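Local coordinates for protein putative sporulation-specific glycosylase YdhD (Bacillus subtilis subsp. subtilis str. 168, PDB 3CZ8) that probably hydrolyses glycosidic bonds of a polysaccharide during sporulation, this chain being its family 18 glycosidase domain, at residues 73-78 against 117-122; 85-90 against 121-126; 149-154 against 179-184. The protein carries 1 engineered substitution. All blocks are in the same frame, centred on the assembly; numbering follows the deposited sequence.

Interaction 1: 73-78 against 117-122; sequences ITNLTS and IDFEQV
Asn75 and Glu120 meet where strand 68-77 is interrupted and just after strand 114-118, two parallel neighbours in the beta/alpha barrel of a family 18 glycosidase. The CB of Asn75 points toward 117-122, CG sits between its own backbone N and carbonyl carbon (chi1 55°), and the amide beyond grips the Glu120 backbone twice. Asn75 ND2 gives a nearly straight bond to Glu120 O (2.7 Å), which lies almost in the amide plane, while Asn75 OD1 takes the N-H of Glu120 (N to OD1 3.0 Å), tilted from the carbonyl plane. ND2 also reaches Ser82 O. An alanine here would lose both bonds to Glu120 and the one to Ser82 O, and would probably leave the backbone of Glu120, the predicted proton donor, freer to shift. Upstream, Asp118 N bonds to Ile73 O at 2.8 Å, a parallel-strand link. Thr74 and Asp118 lie side by side, pointing the same way, with Thr74 CG2 3.8 Å from Asp118 OD2; Thr74 OG1 turns instead to Glu40. A glycerol, probably from the crystallisation liquor, bonds to Glu120 OE2, consistent with a pocket here. The Phe119 ring has Ile117 CG2 over the centre of one face, 3.7 Å above the plane, and Thr74 CA in plane at its edge.

Interaction 2: 85-90 against 121-126; sequences IVHQVL and QVSAAD
Val86 and Leu90, one helical turn apart, face Val122 and Asp126 with CA-CA separations of 6.9 Å in both pairs, as the helix at 85-90 passes the irregular loop 121-126. The apolar side chains touch lightly across the two segments: Val86 CG2 comes to 4.3 Å of Val122 CG2, and Leu90 CD1 approaches Val122 CG1 as well. CD1 of Leu90 packs more closely on Asp126 CB, at 3.8 Å, the two side chains lying aslant.

This loop carries the chain from the end of barrel strand 114-118, just beyond the predicted proton donor Glu120, to helix 127-143; it is a beta-alpha loop of the family 18 glycosidase barrel, here resting on helix 83-90. Asp126 stands at the N-cap position of helix 127-143, though its side chain makes no capping bond and turns to other partners. Asp126 OD2 receives a weak bond from His87 ND1, short at 2.7 Å but bent to 121° at the hydrogen, and Asp126 OD1 is bonded to Asn91 ND2. His87 CG lies anti to the backbone N (chi1 -177°); the His87 and Asp126 side chains cross at about a right angle, while the ring and carboxylate planes are 29° apart. Ser123 OG sits at the edge of the same ring, near its plane, 3.6 Å from His87 ND1. Leu90 also touches Phe130 and Phe133 of helix 127-143.

Interaction 3: 149-154 against 179-184; sequences TIAVPA and FIMAYD
Met181, paired with Pro153 and bonded through its N to Val152 O, closes the parallel pairing and is at once the centre of an inverse gamma turn, followed by a second one centred on Ala182. The turns are held by weak backbone bonds, Ala182 N to Ile180 O and Tyr183 N to Met181 O. Before them the two strands run in regular parallel register, 27° apart in direction. Phe179 N bonds to Ile150 O (2.7 Å), Val152 N to Phe179 O (2.9 Å) and Met181 N to Val152 O (2.8 Å), all close to straight.

Side chains alternate between two faces of the sheet. Ala151, Pro153, Phe179 and Met181 share one, where Ala151 CB meets Met181 CG at 4.3 Å. CG of Met181 is anti to its carbonyl carbon (chi1 -59°) and lies 3.5 Å from Val152 O. The Phe179 ring reaches back to Thr149, whose CB stands 4.1 Å from the ring centroid in an off-centre CH-pi contact; Thr149 OG1 is bonded to Val115 O and Thr116 OG1. On the other face Val152 CG2 touches Ile180 CG1, at 4.0 Å. Beyond the strand, Ala154 CB lies 4.0 Å from Ile180 CG2 and also touches Ala182.

Residues 181-184 form the Met-Ala-Tyr-Asp sequence recognised in family 18 glycosidases, where the equivalent residues commonly line the substrate site. The contact belongs to the beta-alpha-beta unit of strand 147-153, helix 168-174 and strand 177-181. Phe179 meets Phe13 of strand 9-17 within the barrel, whereas Val152 and Ile180 pack outward on Tyr168 of helix 168-174, and Ile180 also on Thr204 and Thr208 of helix 198-208; strand 114-118 flanks the pair beside 147-153 and strand 217-220 beside 177-181.

All three contacts lie in one family 18 glycosidase barrel. Interactions 1 and 3 belong to its central sheet, their centres about 13 Å apart: strands 68-77, 114-118, 147-153 and 177-181 are successive neighbours, and Ile117 joins the two contacts through probable backbone hydrogen bonds to Thr149 and Ala151. Interaction 2, its centre about 10 Å from that of interaction 1, lies farther out, where helix 83-90 meets the loop leaving strand 114-118; Val86 packs on both Asn75 and Phe119. Interactions 2 and 3 do not touch, their centres about 17 Å apart. Along the chain, interactions 1 and 2 finish before interaction 3 begins. Interaction 1 holds the predicted proton donor Glu120; interaction 2 continues the loop after it, and the Pro153 side chain of interaction 3 comes within about 6 Å of Glu120's.

Interaction 1: 73-78 against 117-122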
# COMPACT_ATOMS: atom_id res chain seq x y z
N ILE A 73 -13.38 5.68 13.16
CA ILE A 73 -14.49 4.91 13.68
C ILE A 73 -15.38 4.53 12.49
O ILE A 73 -15.85 5.40 11.76
CB ILE A 73 -15.30 5.71 14.75
CG1 ILE A 73 -14.38 6.50 15.69
CG2 ILE A 73 -16.25 4.79 15.52
CD1 ILE A 73 -13.44 5.66 16.57
N THR A 74 -15.58 3.23 12.30
CA THR A 74 -16.31 2.71 11.13
C THR A 74 -17.44 1.77 11.53
O THR A 74 -17.51 1.32 12.68
CB THR A 74 -15.40 1.92 10.16
OG1 THR A 74 -15.05 0.66 10.74
CG2 THR A 74 -14.13 2.70 9.80
N ASN A 75 -18.31 1.47 10.56
CA ASN A 75 -19.31 0.41 10.69
C ASN A 75 -18.93 -0.85 9.88
O ASN A 75 -19.76 -1.45 9.20
CB ASN A 75 -20.71 0.91 10.33
CG ASN A 75 -20.77 1.54 8.94
OD1 ASN A 75 -19.84 2.21 8.50
ND2 ASN A 75 -21.90 1.35 8.26
N LEU A 76 -17.66 -1.23 9.97
CA LEU A 76 -17.17 -2.38 9.23
C LEU A 76 -17.49 -3.70 9.91
O LEU A 76 -17.48 -3.79 11.14
CB LEU A 76 -15.66 -2.26 8.98
CG LEU A 76 -15.24 -1.40 7.78
CD1 LEU A 76 -13.78 -1.10 7.83
CD2 LEU A 76 -15.57 -2.06 6.47
N THR A 77 -17.80 -4.70 9.09
CA THR A 77 -17.92 -6.10 9.52
C THR A 77 -16.98 -6.94 8.67
O THR A 77 -16.15 -6.39 7.94
CB THR A 77 -19.36 -6.63 9.39
OG1 THR A 77 -19.87 -6.36 8.08
CG2 THR A 77 -20.27 -6.00 10.42
N SER A 78 -17.11 -8.26 8.76
CA SER A 78 -16.29 -9.19 7.97
C SER A 78 -16.56 -9.09 6.47
O SER A 78 -15.63 -9.21 5.67
CB SER A 78 -16.47 -10.63 8.46
OG SER A 78 -15.82 -10.83 9.71
N ILE A 117 -14.96 10.01 11.61
CA ILE A 117 -16.11 9.12 11.46
C ILE A 117 -16.11 8.66 10.01
O ILE A 117 -16.14 9.47 9.08
CB ILE A 117 -17.45 9.82 11.85
CG1 ILE A 117 -17.49 10.13 13.35
CG2 ILE A 117 -18.63 8.96 11.45
CD1 ILE A 117 -17.48 8.88 14.28
N ASP A 118 -16.02 7.35 9.82
CA ASP A 118 -16.09 6.75 8.50
C ASP A 118 -17.26 5.77 8.51
O ASP A 118 -17.07 4.55 8.51
CB ASP A 118 -14.75 6.08 8.14
CG ASP A 118 -14.74 5.47 6.74
OD1 ASP A 118 -15.52 5.91 5.87
OD2 ASP A 118 -13.94 4.54 6.51
N PHE A 119 -18.47 6.31 8.54
CA PHE A 119 -19.66 5.49 8.45
C PHE A 119 -20.10 5.48 7.00
O PHE A 119 -20.44 6.52 6.43
CB PHE A 119 -20.80 5.98 9.36
CG PHE A 119 -20.53 5.81 10.84
CD1 PHE A 119 -19.43 5.09 11.31
CD2 PHE A 119 -21.42 6.35 11.77
CE1 PHE A 119 -19.20 4.94 12.67
CE2 PHE A 119 -21.20 6.19 13.15
CZ PHE A 119 -20.09 5.49 13.60
N GLU A 120 -20.09 4.30 6.40
CA GLU A 120 -20.51 4.15 5.02
C GLU A 120 -21.79 3.34 4.93
O GLU A 120 -22.14 2.59 5.85
CB GLU A 120 -19.40 3.56 4.17
CG GLU A 120 -18.24 4.52 3.97
CD GLU A 120 -17.13 3.93 3.13
OE1 GLU A 120 -17.42 3.18 2.17
OE2 GLU A 120 -15.96 4.23 3.44
N GLN A 121 -22.48 3.52 3.80
CA GLN A 121 -23.81 2.94 3.54
C GLN A 121 -24.82 3.34 4.62
O GLN A 121 -25.60 2.52 5.09
CB GLN A 121 -23.74 1.41 3.36
CG GLN A 121 -22.91 0.94 2.16
CD GLN A 121 -22.55 -0.54 2.24
OE1 GLN A 121 -23.38 -1.38 2.59
NE2 GLN A 121 -21.30 -0.86 1.92
N VAL A 122 -24.76 4.61 5.03
CA VAL A 122 -25.76 5.17 5.94
C VAL A 122 -27.04 5.28 5.12
O VAL A 122 -27.05 5.92 4.07
CB VAL A 122 -25.33 6.55 6.53
CG1 VAL A 122 -26.51 7.28 7.18
CG2 VAL A 122 -24.20 6.37 7.55

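Interaction 2: 85-90 against 121-126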
# COMPACT_ATOMS: atom_id res chain seq x y z
N ILE A 85 -25.95 -2.33 11.07
CA ILE A 85 -25.31 -2.04 12.37
C ILE A 85 -25.37 -0.55 12.73
O ILE A 85 -25.73 -0.21 13.87
CB ILE A 85 -23.86 -2.60 12.45
CG1 ILE A 85 -23.88 -4.12 12.64
CG2 ILE A 85 -23.06 -1.94 13.58
CD1 ILE A 85 -22.56 -4.74 13.03
N VAL A 86 -25.06 0.31 11.76
CA VAL A 86 -25.16 1.76 11.95
C VAL A 86 -26.62 2.22 12.12
O VAL A 86 -26.88 3.14 12.90
CB VAL A 86 -24.38 2.55 10.83
CG1 VAL A 86 -25.03 2.39 9.46
CG2 VAL A 86 -24.24 4.03 11.19
N HIS A 87 -27.55 1.56 11.44
CA HIS A 87 -28.99 1.83 11.57
C HIS A 87 -29.52 1.55 12.98
O HIS A 87 -30.30 2.32 13.52
CB HIS A 87 -29.78 1.03 10.53
CG HIS A 87 -31.26 1.31 10.54
ND1 HIS A 87 -31.83 2.28 9.75
CD2 HIS A 87 -32.27 0.72 11.22
CE1 HIS A 87 -33.14 2.29 9.95
NE2 HIS A 87 -33.43 1.36 10.85
N GLN A 88 -29.06 0.44 13.57
CA GLN A 88 -29.46 0.04 14.92
C GLN A 88 -28.92 1.01 15.97
O GLN A 88 -29.54 1.20 17.02
CB GLN A 88 -28.97 -1.38 15.23
CG GLN A 88 -29.78 -2.48 14.54
CD GLN A 88 -29.18 -3.86 14.77
OE1 GLN A 88 -28.06 -4.15 14.35
NE2 GLN A 88 -29.94 -4.73 15.44
N VAL A 89 -27.77 1.61 15.68
CA VAL A 89 -27.16 2.61 16.55
C VAL A 89 -27.90 3.95 16.45
O VAL A 89 -28.29 4.53 17.47
CB VAL A 89 -25.65 2.79 16.23
CG1 VAL A 89 -25.08 4.01 16.95
CG2 VAL A 89 -24.88 1.55 16.62
N LEU A 90 -28.12 4.42 15.22
CA LEU A 90 -28.74 5.71 14.96
C LEU A 90 -30.21 5.81 15.39
O LEU A 90 -30.74 6.91 15.57
CB LEU A 90 -28.59 6.10 13.48
CG LEU A 90 -27.19 6.44 12.97
CD1 LEU A 90 -27.22 6.81 11.49
CD2 LEU A 90 -26.52 7.54 13.78
N GLN A 121 -22.48 3.52 3.80
CA GLN A 121 -23.81 2.94 3.54
C GLN A 121 -24.82 3.34 4.62
O GLN A 121 -25.60 2.52 5.09
CB GLN A 121 -23.74 1.41 3.36
CG GLN A 121 -22.91 0.94 2.16
CD GLN A 121 -22.55 -0.54 2.24
OE1 GLN A 121 -23.38 -1.38 2.59
NE2 GLN A 121 -21.30 -0.86 1.92
N VAL A 122 -24.76 4.61 5.03
CA VAL A 122 -25.76 5.17 5.94
C VAL A 122 -27.04 5.28 5.12
O VAL A 122 -27.05 5.92 4.07
CB VAL A 122 -25.33 6.55 6.53
CG1 VAL A 122 -26.51 7.28 7.18
CG2 VAL A 122 -24.20 6.37 7.55
N SER A 123 -28.11 4.63 5.59
CA SER A 123 -29.39 4.66 4.89
C SER A 123 -29.99 6.08 4.86
O SER A 123 -29.73 6.89 5.74
CB SER A 123 -30.38 3.64 5.48
OG SER A 123 -30.79 4.01 6.78
N ALA A 124 -30.76 6.35 3.81
CA ALA A 124 -31.33 7.68 3.56
C ALA A 124 -32.36 8.12 4.59
O ALA A 124 -32.60 9.32 4.76
CB ALA A 124 -31.95 7.71 2.18
N ALA A 125 -32.98 7.15 5.26
CA ALA A 125 -33.96 7.44 6.31
C ALA A 125 -33.29 7.94 7.59
O ALA A 125 -33.91 8.63 8.40
CB ALA A 125 -34.78 6.20 6.61
N ASP A 126 -32.01 7.61 7.74
CA ASP A 126 -31.22 7.94 8.92
C ASP A 126 -30.40 9.21 8.75
O ASP A 126 -29.41 9.40 9.45
CB ASP A 126 -30.27 6.78 9.22
CG ASP A 126 -30.98 5.53 9.68
OD1 ASP A 126 -32.20 5.59 9.96
OD2 ASP A 126 -30.32 4.48 9.77

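Interaction 3: 149-154 against 179-184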
# COMPACT_ATOMS: atom_id res chain seq x y z
N THR A 149 -13.80 15.05 12.68
CA THR A 149 -13.72 15.00 11.22
C THR A 149 -14.55 13.82 10.72
O THR A 149 -14.87 12.92 11.49
CB THR A 149 -12.26 14.88 10.69
OG1 THR A 149 -11.75 13.56 10.96
CG2 THR A 149 -11.34 15.91 11.34
N ILE A 150 -14.91 13.85 9.44
CA ILE A 150 -15.78 12.83 8.86
C ILE A 150 -15.38 12.53 7.42
O ILE A 150 -15.00 13.43 6.66
CB ILE A 150 -17.28 13.25 8.96
CG1 ILE A 150 -18.20 12.15 8.39
CG2 ILE A 150 -17.52 14.60 8.26
CD1 ILE A 150 -19.66 12.36 8.66
N ALA A 151 -15.42 11.25 7.06
CA ALA A 151 -15.24 10.84 5.68
C ALA A 151 -16.63 10.65 5.07
O ALA A 151 -17.43 9.87 5.58
CB ALA A 151 -14.43 9.54 5.60
N VAL A 152 -16.92 11.41 4.02
CA VAL A 152 -18.20 11.31 3.30
C VAL A 152 -17.96 10.99 1.82
O VAL A 152 -16.90 11.33 1.27
CB VAL A 152 -19.08 12.62 3.41
CG1 VAL A 152 -19.51 12.88 4.86
CG2 VAL A 152 -18.38 13.83 2.82
N PRO A 153 -18.92 10.31 1.16
CA PRO A 153 -18.79 10.14 -0.29
C PRO A 153 -19.07 11.45 -1.02
O PRO A 153 -19.80 12.30 -0.51
CB PRO A 153 -19.86 9.10 -0.63
CG PRO A 153 -20.37 8.58 0.67
CD PRO A 153 -20.14 9.66 1.67
N ALA A 154 -18.48 11.61 -2.20
CA ALA A 154 -18.68 12.81 -3.02
C ALA A 154 -20.12 12.91 -3.49
O ALA A 154 -20.71 11.93 -3.96
CB ALA A 154 -17.74 12.80 -4.20
N PHE A 179 -13.89 15.37 5.12
CA PHE A 179 -13.05 14.71 4.14
C PHE A 179 -13.97 14.16 3.06
O PHE A 179 -14.71 13.21 3.28
CB PHE A 179 -12.24 13.55 4.75
CG PHE A 179 -11.36 13.92 5.94
CD1 PHE A 179 -10.89 15.21 6.13
CD2 PHE A 179 -10.97 12.92 6.84
CE1 PHE A 179 -10.07 15.52 7.22
CE2 PHE A 179 -10.15 13.22 7.92
CZ PHE A 179 -9.70 14.52 8.10
N ILE A 180 -13.92 14.77 1.88
CA ILE A 180 -14.79 14.34 0.80
C ILE A 180 -14.06 13.31 -0.04
O ILE A 180 -13.01 13.60 -0.60
CB ILE A 180 -15.29 15.52 -0.07
CG1 ILE A 180 -16.14 16.47 0.77
CG2 ILE A 180 -16.09 15.00 -1.27
CD1 ILE A 180 -16.43 17.75 0.09
N MET A 181 -14.61 12.11 -0.10
CA MET A 181 -13.96 11.02 -0.81
C MET A 181 -14.32 11.07 -2.29
O MET A 181 -15.18 10.33 -2.76
CB MET A 181 -14.27 9.68 -0.13
CG MET A 181 -13.83 9.60 1.35
SD MET A 181 -12.05 9.81 1.73
CE MET A 181 -11.88 11.54 1.97
N ALA A 182 -13.64 11.97 -3.00
CA ALA A 182 -13.97 12.31 -4.38
C ALA A 182 -13.31 11.36 -5.38
O ALA A 182 -12.37 11.74 -6.10
CB ALA A 182 -13.60 13.76 -4.67
N TYR A 183 -13.81 10.13 -5.42
CA TYR A 183 -13.32 9.09 -6.33
C TYR A 183 -14.36 7.98 -6.44
O TYR A 183 -15.39 8.04 -5.76
CB TYR A 183 -11.97 8.51 -5.86
CG TYR A 183 -11.93 8.06 -4.41
CD1 TYR A 183 -12.43 6.81 -4.03
CD2 TYR A 183 -11.39 8.87 -3.43
CE1 TYR A 183 -12.40 6.40 -2.71
CE2 TYR A 183 -11.35 8.46 -2.10
CZ TYR A 183 -11.86 7.22 -1.75
OH TYR A 183 -11.82 6.81 -0.44
N ASP A 184 -14.06 6.98 -7.27
CA ASP A 184 -14.94 5.83 -7.52
C ASP A 184 -16.23 6.18 -8.26
O ASP A 184 -17.26 5.52 -8.08
CB ASP A 184 -15.23 5.00 -6.25
CG ASP A 184 -14.10 4.05 -5.90
OD1 ASP A 184 -13.09 4.05 -6.62
OD2 ASP A 184 -14.24 3.31 -4.91